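Local atomic coordinates of N-alpha-acetyltransferase 35, NatC auxiliary subunit (Saccharomyces cerevisiae, PDB entry 6YGA), a protein that serves as the auxiliary subunit of the NatC N-terminal acetyltransferase, which acetylates the N-terminal methionine of the L-A virus Gag protein. Residues R98-I101 and S102-D106; F172-E175 and D176-N180; Q108-P111 and T112-S116. All coordinates share one frame; numbering follows the deposited sequence.

Contact 1 (R98-I101 and S102-D106)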
loop_
_atom_site.group_PDB
_atom_site.type_symbol
_atom_site.label_atom_id
_atom_site.label_comp_id
_atom_site.label_asym_id
_atom_site.label_seq_id
_atom_site.Cartn_x
_atom_site.Cartn_y
_atom_site.Cartn_z
ATOM N N ARG B 98 22.187 -8.993 2.509
ATOM C CA ARG B 98 21.426 -8.036 3.305
ATOM C C ARG B 98 20.836 -6.938 2.429
ATOM O O ARG B 98 19.828 -6.325 2.804
ATOM C CB ARG B 98 22.299 -7.453 4.418
ATOM C CG ARG B 98 22.587 -8.457 5.529
ATOM C CD ARG B 98 23.476 -7.899 6.633
ATOM N NE ARG B 98 24.786 -7.481 6.145
ATOM C CZ ARG B 98 25.223 -6.225 6.162
ATOM N NH1 ARG B 98 24.455 -5.260 6.651
ATOM N NH2 ARG B 98 26.430 -5.937 5.698
ATOM N N CYS B 99 21.432 -6.682 1.260
ATOM C CA CYS B 99 20.780 -5.816 0.284
ATOM C C CYS B 99 19.500 -6.455 -0.241
ATOM O O CYS B 99 18.510 -5.759 -0.499
ATOM C CB CYS B 99 21.735 -5.496 -0.867
ATOM S SG CYS B 99 22.965 -4.219 -0.505
ATOM N N VAL B 100 19.499 -7.781 -0.402
ATOM C CA VAL B 100 18.285 -8.484 -0.811
ATOM C C VAL B 100 17.188 -8.298 0.230
ATOM O O VAL B 100 16.023 -8.054 -0.110
ATOM C CB VAL B 100 18.589 -9.974 -1.059
ATOM C CG1 VAL B 100 17.305 -10.755 -1.305
ATOM C CG2 VAL B 100 19.548 -10.137 -2.234
ATOM N N ILE B 101 17.546 -8.388 1.513
ATOM C CA ILE B 101 16.567 -8.217 2.585
ATOM C C ILE B 101 16.037 -6.788 2.603
ATOM O O ILE B 101 14.827 -6.559 2.704
ATOM C CB ILE B 101 17.187 -8.608 3.939
ATOM C CG1 ILE B 101 17.574 -10.091 3.947
ATOM C CG2 ILE B 101 16.231 -8.296 5.081
ATOM C CD1 ILE B 101 18.387 -10.512 5.160
ATOM N N SER B 102 16.938 -5.805 2.503
ATOM C CA SER B 102 16.521 -4.404 2.491
ATOM C C SER B 102 15.568 -4.122 1.336
ATOM O O SER B 102 14.630 -3.324 1.470
ATOM C CB SER B 102 17.754 -3.501 2.411
ATOM O OG SER B 102 17.412 -2.130 2.473
ATOM N N TRP B 103 15.785 -4.780 0.195
ATOM C CA TRP B 103 14.944 -4.575 -0.979
ATOM C C TRP B 103 13.538 -5.130 -0.759
ATOM O O TRP B 103 12.544 -4.426 -0.968
ATOM C CB TRP B 103 15.610 -5.225 -2.194
ATOM C CG TRP B 103 14.774 -5.295 -3.431
ATOM C CD1 TRP B 103 13.866 -4.376 -3.865
ATOM C CD2 TRP B 103 14.773 -6.351 -4.401
ATOM N NE1 TRP B 103 13.297 -4.793 -5.045
ATOM C CE2 TRP B 103 13.837 -6.002 -5.395
ATOM C CE3 TRP B 103 15.471 -7.556 -4.524
ATOM C CZ2 TRP B 103 13.582 -6.813 -6.495
ATOM C CZ3 TRP B 103 15.218 -8.359 -5.617
ATOM C CH2 TRP B 103 14.281 -7.986 -6.589
ATOM N N LEU B 104 13.437 -6.387 -0.324
ATOM C CA LEU B 104 12.154 -7.078 -0.237
ATOM C C LEU B 104 11.477 -6.907 1.119
ATOM O O LEU B 104 10.271 -6.650 1.180
ATOM C CB LEU B 104 12.349 -8.567 -0.540
ATOM C CG LEU B 104 13.066 -8.885 -1.853
ATOM C CD1 LEU B 104 13.372 -10.371 -1.969
ATOM C CD2 LEU B 104 12.236 -8.418 -3.034
ATOM N N ASN B 105 12.229 -7.063 2.213
ATOM C CA ASN B 105 11.637 -6.958 3.544
ATOM C C ASN B 105 11.378 -5.507 3.936
ATOM O O ASN B 105 10.322 -5.196 4.498
ATOM C CB ASN B 105 12.542 -7.627 4.583
ATOM C CG ASN B 105 12.643 -9.129 4.395
ATOM O OD1 ASN B 105 13.142 -9.606 3.376
ATOM N ND2 ASN B 105 12.184 -9.883 5.387
ATOM N N ASP B 106 12.320 -4.609 3.655
ATOM C CA ASP B 106 12.225 -3.223 4.091
ATOM C C ASP B 106 11.760 -2.279 2.985
ATOM O O ASP B 106 11.767 -1.060 3.187
ATOM C CB ASP B 106 13.569 -2.757 4.655
ATOM C CG ASP B 106 14.038 -3.601 5.829
ATOM O OD1 ASP B 106 13.193 -4.278 6.455
ATOM O OD2 ASP B 106 15.250 -3.581 6.130
#
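Ile101 meets Asn105, and Val100 meets Leu104, where helix 85-104 runs out at its C-terminal end, each pair four residues apart. The main-chain bonds are those of an alpha helix. Ser102 N donates to Arg98 O, Trp103 N to Cys99 O and Leu104 N to Val100 O. Ile101 O takes Asn105 N at 2.7 Å. Asp106 N gives Ile101 O a second, weak bond at 3.3 Å, so this carbonyl serves two successive amides. Val100 and Leu104 lie side by side and point the same way. Their branches meet at Val100 CG1 and Leu104 CD1, 4.0 Å apart. Ile101 and Asn105 slant past each other instead. Methyl CG2 of Ile101 lies 3.7 Å from CG of the Asn105 amide. The amide itself bonds elsewhere: ND2 to Gly299 O, and OD1 weakly to His336 NE2. The Trp103 ring carries the CD2 methyl of Leu104 over the centre of one face, 3.5 Å above the plane of the Trp103 ring. Trp103 NE1 bonds to Asn178 O, in the loop that follows helix 142-167. Val100 leans on Val155 and Leu158, and Trp103 on Thr159 and Val162. This apolar side of helix 85-104 thus packs against helix 142-167.

Contact 2 (F172-E175 and D176-N180)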
loop_
_atom_site.group_PDB
_atom_site.type_symbol
_atom_site.label_atom_id
_atom_site.label_comp_id
_atom_site.label_asym_id
_atom_site.label_seq_id
_atom_site.Cartn_x
_atom_site.Cartn_y
_atom_site.Cartn_z
ATOM N N PHE B 172 0.812 -4.520 -6.114
ATOM C CA PHE B 172 0.956 -3.211 -6.738
ATOM C C PHE B 172 2.426 -2.816 -6.806
ATOM O O PHE B 172 3.140 -2.877 -5.800
ATOM C CB PHE B 172 0.151 -2.163 -5.968
ATOM C CG PHE B 172 -1.335 -2.403 -6.001
ATOM C CD1 PHE B 172 -1.932 -3.284 -5.112
ATOM C CD2 PHE B 172 -2.132 -1.757 -6.931
ATOM C CE1 PHE B 172 -3.300 -3.510 -5.148
ATOM C CE2 PHE B 172 -3.499 -1.976 -6.970
ATOM C CZ PHE B 172 -4.083 -2.854 -6.078
ATOM N N GLU B 173 2.868 -2.412 -7.994
ATOM C CA GLU B 173 4.261 -2.049 -8.204
ATOM C C GLU B 173 4.602 -0.757 -7.470
ATOM O O GLU B 173 3.764 0.134 -7.308
ATOM C CB GLU B 173 4.546 -1.889 -9.697
ATOM C CG GLU B 173 3.724 -0.794 -10.364
ATOM C CD GLU B 173 3.928 -0.730 -11.866
ATOM O OE1 GLU B 173 3.697 -1.753 -12.544
ATOM O OE2 GLU B 173 4.324 0.344 -12.367
ATOM N N GLU B 174 5.858 -0.664 -7.027
ATOM C CA GLU B 174 6.377 0.513 -6.323
ATOM C C GLU B 174 5.528 0.868 -5.103
ATOM O O GLU B 174 5.371 2.039 -4.755
ATOM C CB GLU B 174 6.501 1.714 -7.265
ATOM C CG GLU B 174 7.521 2.753 -6.819
ATOM C CD GLU B 174 7.614 3.917 -7.780
ATOM O OE1 GLU B 174 8.264 3.767 -8.835
ATOM O OE2 GLU B 174 7.018 4.974 -7.489
ATOM N N GLU B 175 4.966 -0.145 -4.452
ATOM C CA GLU B 175 4.249 0.042 -3.197
ATOM C C GLU B 175 4.553 -1.154 -2.310
ATOM O O GLU B 175 5.100 -1.007 -1.212
ATOM C CB GLU B 175 2.743 0.197 -3.441
ATOM C CG GLU B 175 1.904 0.350 -2.173
ATOM C CD GLU B 175 0.408 0.391 -2.453
ATOM O OE1 GLU B 175 0.020 0.378 -3.639
ATOM O OE2 GLU B 175 -0.380 0.434 -1.484
ATOM N N ASP B 176 4.220 -2.349 -2.797
ATOM C CA ASP B 176 4.596 -3.576 -2.112
ATOM C C ASP B 176 6.009 -4.010 -2.467
ATOM O O ASP B 176 6.677 -4.662 -1.657
ATOM C CB ASP B 176 3.610 -4.687 -2.461
ATOM C CG ASP B 176 2.191 -4.324 -2.110
ATOM O OD1 ASP B 176 1.952 -3.948 -0.944
ATOM O OD2 ASP B 176 1.321 -4.392 -3.003
ATOM N N LEU B 177 6.478 -3.652 -3.661
ATOM C CA LEU B 177 7.765 -4.122 -4.150
ATOM C C LEU B 177 8.231 -3.217 -5.281
ATOM O O LEU B 177 7.497 -2.999 -6.249
ATOM C CB LEU B 177 7.659 -5.572 -4.626
ATOM C CG LEU B 177 8.926 -6.259 -5.127
ATOM C CD1 LEU B 177 10.126 -5.860 -4.291
ATOM C CD2 LEU B 177 8.718 -7.757 -5.073
ATOM N N ASN B 178 9.452 -2.699 -5.151
ATOM C CA ASN B 178 10.056 -1.832 -6.153
ATOM C C ASN B 178 10.862 -2.674 -7.134
ATOM O O ASN B 178 11.666 -3.520 -6.724
ATOM C CB ASN B 178 10.957 -0.790 -5.488
ATOM C CG ASN B 178 11.733 0.054 -6.492
ATOM O OD1 ASN B 178 12.777 -0.364 -6.995
ATOM N ND2 ASN B 178 11.236 1.255 -6.769
ATOM N N PHE B 179 10.644 -2.442 -8.428
ATOM C CA PHE B 179 11.415 -3.111 -9.466
ATOM C C PHE B 179 11.812 -2.110 -10.553
ATOM O O PHE B 179 11.411 -2.197 -11.709
ATOM C CB PHE B 179 10.649 -4.289 -10.061
ATOM C CG PHE B 179 11.542 -5.346 -10.628
ATOM C CD1 PHE B 179 12.008 -6.375 -9.828
ATOM C CD2 PHE B 179 11.941 -5.297 -11.952
ATOM C CE1 PHE B 179 12.845 -7.348 -10.343
ATOM C CE2 PHE B 179 12.776 -6.264 -12.473
ATOM C CZ PHE B 179 13.230 -7.290 -11.667
ATOM N N ASN B 180 12.619 -1.127 -10.168
ATOM C CA ASN B 180 13.277 -0.246 -11.128
ATOM C C ASN B 180 14.632 -0.867 -11.433
ATOM O O ASN B 180 15.619 -0.617 -10.740
ATOM C CB ASN B 180 13.413 1.167 -10.574
ATOM C CG ASN B 180 14.149 2.099 -11.522
ATOM O OD1 ASN B 180 14.292 1.812 -12.712
ATOM N ND2 ASN B 180 14.611 3.229 -10.998
#
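Phe172 and Asp176 lie side by side at a tight reversal of the chain and are tied by two hydrogen bonds running in opposite senses. Phe172 N gives its hydrogen to Asp176 OD2 at 3.2 Å, with an N-H...O angle of 166°. The carboxylate oxygen uses its anti lone pair, away from OD1. In return Asp176 N donates to Phe172 O, also at 3.2 Å, close to the line of the carbonyl bond. Asp176 holds CG beside its own backbone N (chi1 -58°), which brings OD2 back to the amide of Phe172. A second main-chain bond, from Glu174 N to Leu177 O at 3.0 Å, is less regular, because the donor stands above the carbonyl plane.

Van der Waals contact is slight. Asp176 OD2 lies near the ring plane of Phe172, at the edge, 4.0 Å from Phe172 CD1. The aliphatic CG of Glu174 comes 4.0 Å from Asn178 ND2, the two side chains running alongside each other.

The charged ends are paired beyond the turn. Asp176 OD1 is held by Arg340 and Asn405. Glu175 OE1 forms a salt bridge with Arg408, which also makes a cation-pi contact with the Phe172 ring. These cations probably offset the like charges of Glu175 OE1 and Asp176 OD2, which are 5.0 Å apart and not in contact.

Farther on, Asn178 OD1 accepts from Leu110 N and from Asn180 N, the latter bond, Asn180 N to Asn178 OD1, at 3.3 Å. It closes an Asx turn, in an irregular connection between helix 142-167 and helix 193-209.

Contact 3 (Q108-P111 and T112-S116)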
loop_
_atom_site.group_PDB
_atom_site.type_symbol
_atom_site.label_atom_id
_atom_site.label_comp_id
_atom_site.label_asym_id
_atom_site.label_seq_id
_atom_site.Cartn_x
_atom_site.Cartn_y
_atom_site.Cartn_z
ATOM N N GLN B 108 12.949 -1.243 0.117
ATOM C CA GLN B 108 13.864 -0.288 -0.488
ATOM C C GLN B 108 13.931 -0.510 -1.994
ATOM O O GLN B 108 13.561 -1.567 -2.509
ATOM C CB GLN B 108 15.260 -0.388 0.128
ATOM C CG GLN B 108 15.307 0.009 1.592
ATOM C CD GLN B 108 14.540 1.288 1.876
ATOM O OE1 GLN B 108 14.928 2.373 1.440
ATOM N NE2 GLN B 108 13.442 1.164 2.614
ATOM N N THR B 109 14.407 0.513 -2.700
ATOM C CA THR B 109 14.448 0.462 -4.152
ATOM C C THR B 109 15.522 -0.503 -4.635
ATOM O O THR B 109 16.550 -0.711 -3.984
ATOM C CB THR B 109 14.709 1.849 -4.738
ATOM O OG1 THR B 109 15.910 2.389 -4.172
ATOM C CG2 THR B 109 13.550 2.784 -4.445
ATOM N N LEU B 110 15.264 -1.099 -5.796
ATOM C CA LEU B 110 16.248 -1.983 -6.409
ATOM C C LEU B 110 17.540 -1.268 -6.792
ATOM O O LEU B 110 18.616 -1.860 -6.593
ATOM C CB LEU B 110 15.610 -2.680 -7.619
ATOM C CG LEU B 110 16.401 -3.776 -8.334
ATOM C CD1 LEU B 110 16.777 -4.892 -7.373
ATOM C CD2 LEU B 110 15.598 -4.324 -9.502
ATOM N N PRO B 111 17.532 -0.038 -7.326
ATOM C CA PRO B 111 18.818 0.616 -7.622
ATOM C C PRO B 111 19.701 0.837 -6.403
ATOM O O PRO B 111 20.928 0.887 -6.550
ATOM C CB PRO B 111 18.394 1.948 -8.257
ATOM C CG PRO B 111 17.067 1.677 -8.842
ATOM C CD PRO B 111 16.403 0.736 -7.881
ATOM N N THR B 112 19.131 0.973 -5.206
ATOM C CA THR B 112 19.930 1.233 -4.012
ATOM C C THR B 112 20.286 -0.029 -3.239
ATOM O O THR B 112 20.981 0.065 -2.222
ATOM C CB THR B 112 19.201 2.205 -3.075
ATOM O OG1 THR B 112 17.936 1.653 -2.695
ATOM C CG2 THR B 112 18.988 3.552 -3.754
ATOM N N THR B 113 19.824 -1.199 -3.684
ATOM C CA THR B 113 20.120 -2.449 -2.992
ATOM C C THR B 113 20.913 -3.398 -3.884
ATOM O O THR B 113 22.147 -3.350 -3.899
ATOM C CB THR B 113 18.828 -3.121 -2.506
ATOM O OG1 THR B 113 17.962 -3.381 -3.618
ATOM C CG2 THR B 113 18.105 -2.230 -1.507
ATOM N N VAL B 114 20.220 -4.256 -4.637
ATOM C CA VAL B 114 20.909 -5.268 -5.438
ATOM C C VAL B 114 21.761 -4.621 -6.525
ATOM O O VAL B 114 22.881 -5.069 -6.804
ATOM C CB VAL B 114 19.890 -6.260 -6.028
ATOM C CG1 VAL B 114 20.580 -7.279 -6.925
ATOM C CG2 VAL B 114 19.129 -6.959 -4.910
ATOM N N LEU B 115 21.255 -3.557 -7.150
ATOM C CA LEU B 115 21.962 -2.914 -8.250
ATOM C C LEU B 115 23.062 -1.964 -7.792
ATOM O O LEU B 115 23.863 -1.534 -8.627
ATOM C CB LEU B 115 20.974 -2.160 -9.146
ATOM C CG LEU B 115 19.988 -3.024 -9.932
ATOM C CD1 LEU B 115 19.171 -2.162 -10.882
ATOM C CD2 LEU B 115 20.722 -4.119 -10.687
ATOM N N SER B 116 23.120 -1.618 -6.503
ATOM C CA SER B 116 24.228 -0.813 -6.000
ATOM C C SER B 116 25.554 -1.560 -6.068
ATOM O O SER B 116 26.613 -0.924 -6.116
ATOM C CB SER B 116 23.947 -0.373 -4.562
ATOM O OG SER B 116 23.839 -1.486 -3.691
#
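Thr113 closes a type I beta turn that begins at Leu110, in the connection between helix 85-104 and helix 118-129. Its side chain folds back over the residues before the turn. Thr113 CB lies 3.6 Å from Thr109 O. From there Thr113 OG1 stands between the backbone N and the carbonyl carbon (chi1 59°) and donates to Thr109 O at 3.0 Å. The other branch, CG2, also passes close to Thr109 O. Thr113 CG2 ends 3.8 Å from Gln108 CB. One carbonyl is thus gripped by the hydroxyl and packed by the methyl of a single threonine.

Thr112 adds a second tie to Thr109. The two hydroxyl oxygens, Thr109 OG1 and Thr112 OG1, are 2.6 Å apart and share a hydrogen bond that either could donate. Thr112 N makes a further, weak bond to Thr109 O.

The turn itself is held by Leu110 O. Thr113 N reaches it from above the carbonyl plane. Leu115 N comes to Leu110 O at 3.2 Å, nearly in line with the carbonyl bond and on the opposite face from Thr113 N. The Leu110 side chain swings round to the following residues. Leu110 CD1 touches Val114 CB at 3.7 Å, and Leu110 CG faces Leu115 CG at 4.0 Å. These three side chains are buried. Leu110 and Val114 also lie against Trp103, and Val114 reaches Val155 and Thr159 of helix 142-167.

Gln108 NE2 bonds to Asp106 O and to Asn147 of the N-alpha-acetyltransferase 30 chain. At the far end, Thr113 O accepts from both Ser116 OG and Ser116 N. Ser116 OG is 2.5 Å from Thr113 O, and Ser116 N comes from the same face.

Overall arrangement
The three contacts join one another directly. Contact 1 leads along the chain into contact 3, their centres about 9 Å apart, and Ser102 O accepts from Gln108 N at 3.0 Å. Contact 2 comes later in the sequence, its centre about 13 Å from the centre of contact 1 and about 12 Å from that of contact 3. Asn178 of contact 2 reaches both others: Asn178 O lies 2.7 Å from Trp103 NE1, and Asn178 OD1 2.9 Å from Leu110 N. Leu177 adds apolar packing on Trp103 and Leu104. Two of the contacts reach the N-alpha-acetyltransferase 30 chain: contact 3 through Gln108, and contact 2 through Glu175 and Asp176, which pack on its Phe142.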